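Sulfoquinovosidase (Escherichia coli, PDB 5AEG) hydrolyses sulfoquinovosyl diacylglycerides and simpler sulfoquinovosides such as sulfoquinovosyl glycerol, releasing sulfoquinovose for use as a source of carbon and sulfur. Local coordinates at residues 519-530 against 653-661. Numbering follows the deposited sequence.
Sequences ELLLRWCDFSAF and APIGKPPVF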
ATOM      1  N   GLU A 519      -7.488 -16.061  19.845  1.00 18.90           N
ATOM      2  CA  GLU A 519      -6.542 -16.796  19.042  1.00 20.36           C
ATOM      3  C   GLU A 519      -6.067 -15.942  17.843  1.00 19.32           C
ATOM      4  O   GLU A 519      -4.872 -15.899  17.569  1.00 19.08           O
ATOM      5  CB  GLU A 519      -7.120 -18.106  18.549  1.00 21.90           C
ATOM      6  CG  GLU A 519      -6.154 -18.975  17.779  1.00 22.26           C
ATOM      7  CD  GLU A 519      -6.796 -20.116  17.068  1.00 24.61           C
ATOM      8  OE1 GLU A 519      -7.960 -20.339  17.286  1.00 26.54           O
ATOM      9  OE2 GLU A 519      -6.106 -20.852  16.319  1.00 26.77           O
ATOM     10  N   LEU A 520      -6.993 -15.273  17.145  1.00 17.81           N
ATOM     11  CA  LEU A 520      -6.596 -14.377  15.994  1.00 17.71           C
ATOM     12  C   LEU A 520      -5.702 -13.233  16.461  1.00 18.27           C
ATOM     13  O   LEU A 520      -4.676 -12.960  15.840  1.00 16.80           O
ATOM     14  CB  LEU A 520      -7.838 -13.909  15.228  1.00 18.22           C
ATOM     15  CG  LEU A 520      -7.514 -13.068  13.986  1.00 18.60           C
ATOM     16  CD1 LEU A 520      -6.712 -13.929  12.998  1.00 19.35           C
ATOM     17  CD2 LEU A 520      -8.847 -12.607  13.348  1.00 19.87           C
ATOM     18  N   LEU A 521      -6.046 -12.564  17.575  1.00 16.43           N
ATOM     19  CA  LEU A 521      -5.248 -11.520  18.075  1.00 17.32           C
ATOM     20  C   LEU A 521      -3.815 -11.994  18.354  1.00 19.14           C
ATOM     21  O   LEU A 521      -2.874 -11.318  18.022  1.00 18.09           O
ATOM     22  CB  LEU A 521      -5.822 -10.923  19.377  1.00 18.20           C
ATOM     23  CG  LEU A 521      -5.144  -9.690  19.914  1.00 18.08           C
ATOM     24  CD1 LEU A 521      -5.291  -8.492  18.932  1.00 18.81           C
ATOM     25  CD2 LEU A 521      -5.751  -9.264  21.252  1.00 20.38           C
ATOM     26  N   LEU A 522      -3.667 -13.120  19.030  1.00 18.19           N
ATOM     27  CA  LEU A 522      -2.357 -13.628  19.436  1.00 17.63           C
ATOM     28  C   LEU A 522      -1.530 -14.108  18.257  1.00 17.32           C
ATOM     29  O   LEU A 522      -0.337 -13.798  18.195  1.00 18.64           O
ATOM     30  CB  LEU A 522      -2.499 -14.746  20.497  1.00 19.90           C
ATOM     31  CG  LEU A 522      -3.251 -14.323  21.776  1.00 20.18           C
ATOM     32  CD1 LEU A 522      -3.005 -15.331  22.878  1.00 23.32           C
ATOM     33  CD2 LEU A 522      -2.961 -12.965  22.304  1.00 21.06           C
ATOM     34  N   ARG A 523      -2.143 -14.786  17.305  1.00 17.60           N
ATOM     35  CA  ARG A 523      -1.429 -15.147  16.080  1.00 17.87           C
ATOM     36  C   ARG A 523      -0.993 -13.888  15.265  1.00 17.14           C
ATOM     37  O   ARG A 523       0.069 -13.871  14.652  1.00 16.75           O
ATOM     38  CB  ARG A 523      -2.308 -16.003  15.227  1.00 20.25           C
ATOM     39  CG  ARG A 523      -2.394 -17.418  15.680  1.00 21.76           C
ATOM     40  CD  ARG A 523      -1.120 -18.182  15.553  1.00 23.36           C
ATOM     41  NE  ARG A 523      -1.433 -19.628  15.644  1.00 21.67           N
ATOM     42  CZ  ARG A 523      -0.536 -20.593  15.882  1.00 24.44           C
ATOM     43  NH1 ARG A 523       0.721 -20.279  16.039  1.00 22.17           N
ATOM     44  NH2 ARG A 523      -0.926 -21.874  15.945  1.00 23.19           N
ATOM     45  N   TRP A 524      -1.829 -12.831  15.269  1.00 16.85           N
ATOM     46  CA  TRP A 524      -1.485 -11.636  14.562  1.00 16.82           C
ATOM     47  C   TRP A 524      -0.362 -10.902  15.254  1.00 18.28           C
ATOM     48  O   TRP A 524       0.527 -10.331  14.608  1.00 17.97           O
ATOM     49  CB  TRP A 524      -2.704 -10.705  14.374  1.00 16.95           C
ATOM     50  CG  TRP A 524      -2.730  -9.959  13.104  1.00 17.19           C
ATOM     51  CD1 TRP A 524      -1.811  -9.111  12.609  1.00 17.16           C
ATOM     52  CD2 TRP A 524      -3.830  -9.910  12.219  1.00 16.72           C
ATOM     53  NE1 TRP A 524      -2.240  -8.541  11.426  1.00 18.41           N
ATOM     54  CE2 TRP A 524      -3.474  -9.017  11.145  1.00 18.86           C
ATOM     55  CE3 TRP A 524      -5.062 -10.519  12.225  1.00 17.16           C
ATOM     56  CZ2 TRP A 524      -4.308  -8.744  10.091  1.00 18.03           C
ATOM     57  CZ3 TRP A 524      -5.927 -10.273  11.124  1.00 17.28           C
ATOM     58  CH2 TRP A 524      -5.523  -9.396  10.081  1.00 17.42           C
ATOM     59  N   CYS A 525      -0.366 -10.945  16.601  1.00 17.25           N
ATOM     60  CA  CYS A 525       0.717 -10.372  17.363  1.00 17.82           C
ATOM     61  C   CYS A 525       2.024 -11.093  17.000  1.00 19.24           C
ATOM     62  O   CYS A 525       3.060 -10.463  16.894  1.00 19.10           O
ATOM     63  CB  CYS A 525       0.430 -10.480  18.882  1.00 18.67           C
ATOM     64  SG  CYS A 525       1.649  -9.565  19.857  1.00 22.87           S
ATOM     65  N   ASP A 526       1.983 -12.420  16.871  1.00 18.53           N
ATOM     66  CA  ASP A 526       3.203 -13.185  16.493  1.00 19.14           C
ATOM     67  C   ASP A 526       3.777 -12.726  15.123  1.00 21.75           C
ATOM     68  O   ASP A 526       4.992 -12.749  14.888  1.00 23.17           O
ATOM     69  CB  ASP A 526       2.896 -14.650  16.416  1.00 18.79           C
ATOM     70  CG  ASP A 526       2.752 -15.354  17.780  1.00 23.68           C
ATOM     71  OD1 ASP A 526       2.917 -14.662  18.827  1.00 23.50           O
ATOM     72  OD2 ASP A 526       2.400 -16.592  17.700  1.00 22.69           O
ATOM     73  N   PHE A 527       2.876 -12.421  14.194  1.00 19.36           N
ATOM     74  CA  PHE A 527       3.257 -11.965  12.864  1.00 19.01           C
ATOM     75  C   PHE A 527       3.888 -10.580  12.943  1.00 17.95           C
ATOM     76  O   PHE A 527       5.033 -10.359  12.492  1.00 18.19           O
ATOM     77  CB  PHE A 527       1.977 -12.007  11.989  1.00 18.20           C
ATOM     78  CG  PHE A 527       2.078 -11.318  10.627  1.00 18.94           C
ATOM     79  CD1 PHE A 527       3.232 -11.223   9.893  1.00 17.54           C
ATOM     80  CD2 PHE A 527       0.903 -10.786  10.084  1.00 18.68           C
ATOM     81  CE1 PHE A 527       3.208 -10.615   8.639  1.00 18.21           C
ATOM     82  CE2 PHE A 527       0.868 -10.295   8.791  1.00 19.45           C
ATOM     83  CZ  PHE A 527       2.014 -10.173   8.071  1.00 17.48           C
ATOM     84  N   SER A 528       3.171  -9.626  13.567  1.00 18.16           N
ATOM     85  CA  SER A 528       3.613  -8.277  13.630  1.00 17.46           C
ATOM     86  C   SER A 528       4.951  -8.018  14.356  1.00 18.73           C
ATOM     87  O   SER A 528       5.679  -7.069  14.012  1.00 18.88           O
ATOM     88  CB  SER A 528       2.493  -7.328  14.165  1.00 18.28           C
ATOM     89  OG  SER A 528       1.390  -7.313  13.254  1.00 18.45           O
ATOM     90  N   ALA A 529       5.299  -8.868  15.292  1.00 16.53           N
ATOM     91  CA  ALA A 529       6.600  -8.790  15.960  1.00 18.39           C
ATOM     92  C   ALA A 529       7.767  -9.059  15.001  1.00 19.70           C
ATOM     93  O   ALA A 529       8.900  -8.724  15.343  1.00 20.32           O
ATOM     94  CB  ALA A 529       6.644  -9.826  17.089  1.00 18.84           C
ATOM     95  N   PHE A 530       7.479  -9.643  13.832  1.00 20.09           N
ATOM     96  CA  PHE A 530       8.436  -9.808  12.713  1.00 19.93           C
ATOM     97  C   PHE A 530       8.224  -8.911  11.515  1.00 17.46           C
ATOM     98  O   PHE A 530       8.295  -9.351  10.363  1.00 17.37           O
ATOM     99  CB  PHE A 530       8.521 -11.308  12.384  1.00 19.64           C
ATOM    100  CG  PHE A 530       9.143 -12.083  13.528  1.00 18.61           C
ATOM    101  CD1 PHE A 530      10.530 -12.225  13.603  1.00 21.36           C
ATOM    102  CD2 PHE A 530       8.380 -12.604  14.527  1.00 20.48           C
ATOM    103  CE1 PHE A 530      11.145 -12.932  14.617  1.00 19.50           C
ATOM    104  CE2 PHE A 530       8.984 -13.283  15.588  1.00 21.57           C
ATOM    105  CZ  PHE A 530      10.376 -13.490  15.609  1.00 19.49           C
ATOM    106  N   ALA A 653       4.143 -25.230  15.837  1.00 24.78           N
ATOM    107  CA  ALA A 653       3.903 -23.805  15.788  1.00 23.13           C
ATOM    108  C   ALA A 653       2.831 -23.386  16.811  1.00 23.58           C
ATOM    109  O   ALA A 653       1.709 -22.898  16.428  1.00 24.01           O
ATOM    110  CB  ALA A 653       3.497 -23.399  14.343  1.00 24.90           C
ATOM    111  N   PRO A 654       3.110 -23.610  18.093  1.00 24.91           N
ATOM    112  CA  PRO A 654       2.112 -23.067  19.031  1.00 25.74           C
ATOM    113  C   PRO A 654       2.153 -21.528  19.022  1.00 24.07           C
ATOM    114  O   PRO A 654       3.176 -20.917  18.599  1.00 23.66           O
ATOM    115  CB  PRO A 654       2.575 -23.625  20.384  1.00 26.83           C
ATOM    116  CG  PRO A 654       4.053 -23.784  20.238  1.00 28.35           C
ATOM    117  CD  PRO A 654       4.305 -24.162  18.795  1.00 26.50           C
ATOM    118  N   ILE A 655       1.098 -20.907  19.561  1.00 26.01           N
ATOM    119  CA  ILE A 655       1.062 -19.446  19.701  1.00 24.71           C
ATOM    120  C   ILE A 655       2.252 -18.995  20.519  1.00 25.57           C
ATOM    121  O   ILE A 655       2.620 -19.612  21.539  1.00 23.03           O
ATOM    122  CB  ILE A 655      -0.288 -19.025  20.324  1.00 28.67           C
ATOM    123  CG1 ILE A 655      -1.407 -19.169  19.276  1.00 30.34           C
ATOM    124  CG2 ILE A 655      -0.229 -17.628  20.834  1.00 28.15           C
ATOM    125  CD1 ILE A 655      -2.759 -19.310  19.874  1.00 35.10           C
ATOM    126  N   GLY A 656       2.932 -17.970  20.079  1.00 20.28           N
ATOM    127  CA  GLY A 656       4.140 -17.440  20.724  1.00 22.87           C
ATOM    128  C   GLY A 656       5.474 -18.026  20.147  1.00 22.29           C
ATOM    129  O   GLY A 656       6.568 -17.526  20.462  1.00 25.09           O
ATOM    130  N   LYS A 657       5.373 -19.095  19.368  1.00 22.50           N
ATOM    131  CA  LYS A 657       6.540 -19.717  18.657  1.00 22.63           C
ATOM    132  C   LYS A 657       6.233 -19.802  17.150  1.00 21.84           C
ATOM    133  O   LYS A 657       6.086 -20.878  16.582  1.00 22.10           O
ATOM    134  CB  LYS A 657       6.821 -21.086  19.268  1.00 26.37           C
ATOM    135  CG  LYS A 657       7.250 -20.943  20.696  1.00 27.91           C
ATOM    136  CD  LYS A 657       7.534 -22.257  21.403  1.00 33.47           C
ATOM    137  CE  LYS A 657       7.822 -21.925  22.859  1.00 38.12           C
ATOM    138  NZ  LYS A 657       8.373 -23.136  23.489  1.00 43.35           N
ATOM    139  N   PRO A 658       6.146 -18.627  16.504  1.00 23.42           N
ATOM    140  CA  PRO A 658       5.744 -18.572  15.085  1.00 23.84           C
ATOM    141  C   PRO A 658       6.846 -19.221  14.218  1.00 21.57           C
ATOM    142  O   PRO A 658       7.991 -19.358  14.663  1.00 21.73           O
ATOM    143  CB  PRO A 658       5.705 -17.113  14.773  1.00 20.34           C
ATOM    144  CG  PRO A 658       6.474 -16.414  15.848  1.00 21.67           C
ATOM    145  CD  PRO A 658       6.247 -17.303  17.065  1.00 21.76           C
ATOM    146  N   PRO A 659       6.503 -19.584  12.997  1.00 22.69           N
ATOM    147  CA  PRO A 659       7.526 -20.298  12.166  1.00 21.48           C
ATOM    148  C   PRO A 659       8.523 -19.320  11.605  1.00 21.78           C
ATOM    149  O   PRO A 659       8.201 -18.604  10.611  1.00 21.89           O
ATOM    150  CB  PRO A 659       6.689 -20.963  11.086  1.00 21.50           C
ATOM    151  CG  PRO A 659       5.277 -20.974  11.617  1.00 23.03           C
ATOM    152  CD  PRO A 659       5.178 -19.667  12.368  1.00 24.10           C
ATOM    153  N   VAL A 660       9.637 -19.165  12.349  1.00 18.66           N
ATOM    154  CA  VAL A 660      10.649 -18.186  12.111  1.00 18.54           C
ATOM    155  C   VAL A 660      11.985 -18.933  12.124  1.00 20.97           C
ATOM    156  O   VAL A 660      12.259 -19.669  13.068  1.00 20.57           O
ATOM    157  CB  VAL A 660      10.666 -17.072  13.195  1.00 21.42           C
ATOM    158  CG1 VAL A 660      11.859 -16.155  13.027  1.00 22.11           C
ATOM    159  CG2 VAL A 660       9.355 -16.215  13.151  1.00 21.84           C
ATOM    160  N   PHE A 661      12.798 -18.728  11.093  1.00 18.97           N
ATOM    161  CA  PHE A 661      14.084 -19.371  11.006  1.00 20.79           C
ATOM    162  C   PHE A 661      15.123 -18.333  10.697  1.00 21.52           C
ATOM    163  O   PHE A 661      14.815 -17.295  10.097  1.00 21.71           O
ATOM    164  CB  PHE A 661      14.053 -20.432   9.887  1.00 21.77           C
ATOM    165  CG  PHE A 661      13.002 -21.436  10.019  1.00 20.79           C
ATOM    166  CD1 PHE A 661      11.684 -21.122   9.728  1.00 21.14           C
ATOM    167  CD2 PHE A 661      13.319 -22.743  10.391  1.00 23.49           C
ATOM    168  CE1 PHE A 661      10.709 -22.086   9.867  1.00 22.28           C
ATOM    169  CE2 PHE A 661      12.367 -23.694  10.484  1.00 20.43           C
ATOM    170  CZ  PHE A 661      11.048 -23.368  10.248  1.00 24.97           C
TER
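Arg523 and Asp526, one turn apart on a helix, face Ile655 and Gly656 at the corner of a type II beta turn from Pro654 to Lys657, with CA atoms 6.1 Å apart in both pairs. The contact illustrates how helix side chains can hold an irregular chain by its backbone polar groups. Bent at its second torsion (chi2 -67°), the Arg523 chain brings its guanidinium end-on to a single acceptor: NH1 and NH2 lie 2.8 and 2.9 Å from Ala653 O, which sits in the guanidinium plane. NH2 lies nearly in line with the carbonyl bond, whereas NH1 comes in above the carbonyl plane; sharing one acceptor, both bonds are bent at the hydrogen. Ile655 CG1 packs over one guanidinium face, toward its rim. A leucine in place of Arg523 would probably leave Ala653 O without both of these donors and the turn less firmly tied to the helix. Asp526 holds the turn itself, its OD2 accepting from Gly656 N, the third residue of the turn, on the syn side at 2.8 Å in a nearly straight bond (167°). Glycine suits this corner, where a side chain would jam against the preceding carbonyl. Ile655 also reaches the helix with CG2, 3.7 Å from Leu522 CB, while its CD1 meets Glu519 CG. Farther along, Val660 CG2 stands over the centre of the Phe530 ring in a CH-pi contact, 3.8 Å from the centroid, and Pro658 CG approaches CE2 of the same ring. The contact thus joins the family 31 TIM-barrel domain to the beta-rich C-terminal domain. Helix 552-567 packs beside both segments, touching Asp526, Phe530 and Ile655, while strand 501-505 of the barrel meets Leu521 and Ser528, and strand 660-663 carries Val660 into the C-terminal antiparallel sheet between strands 613-615 and 635-637.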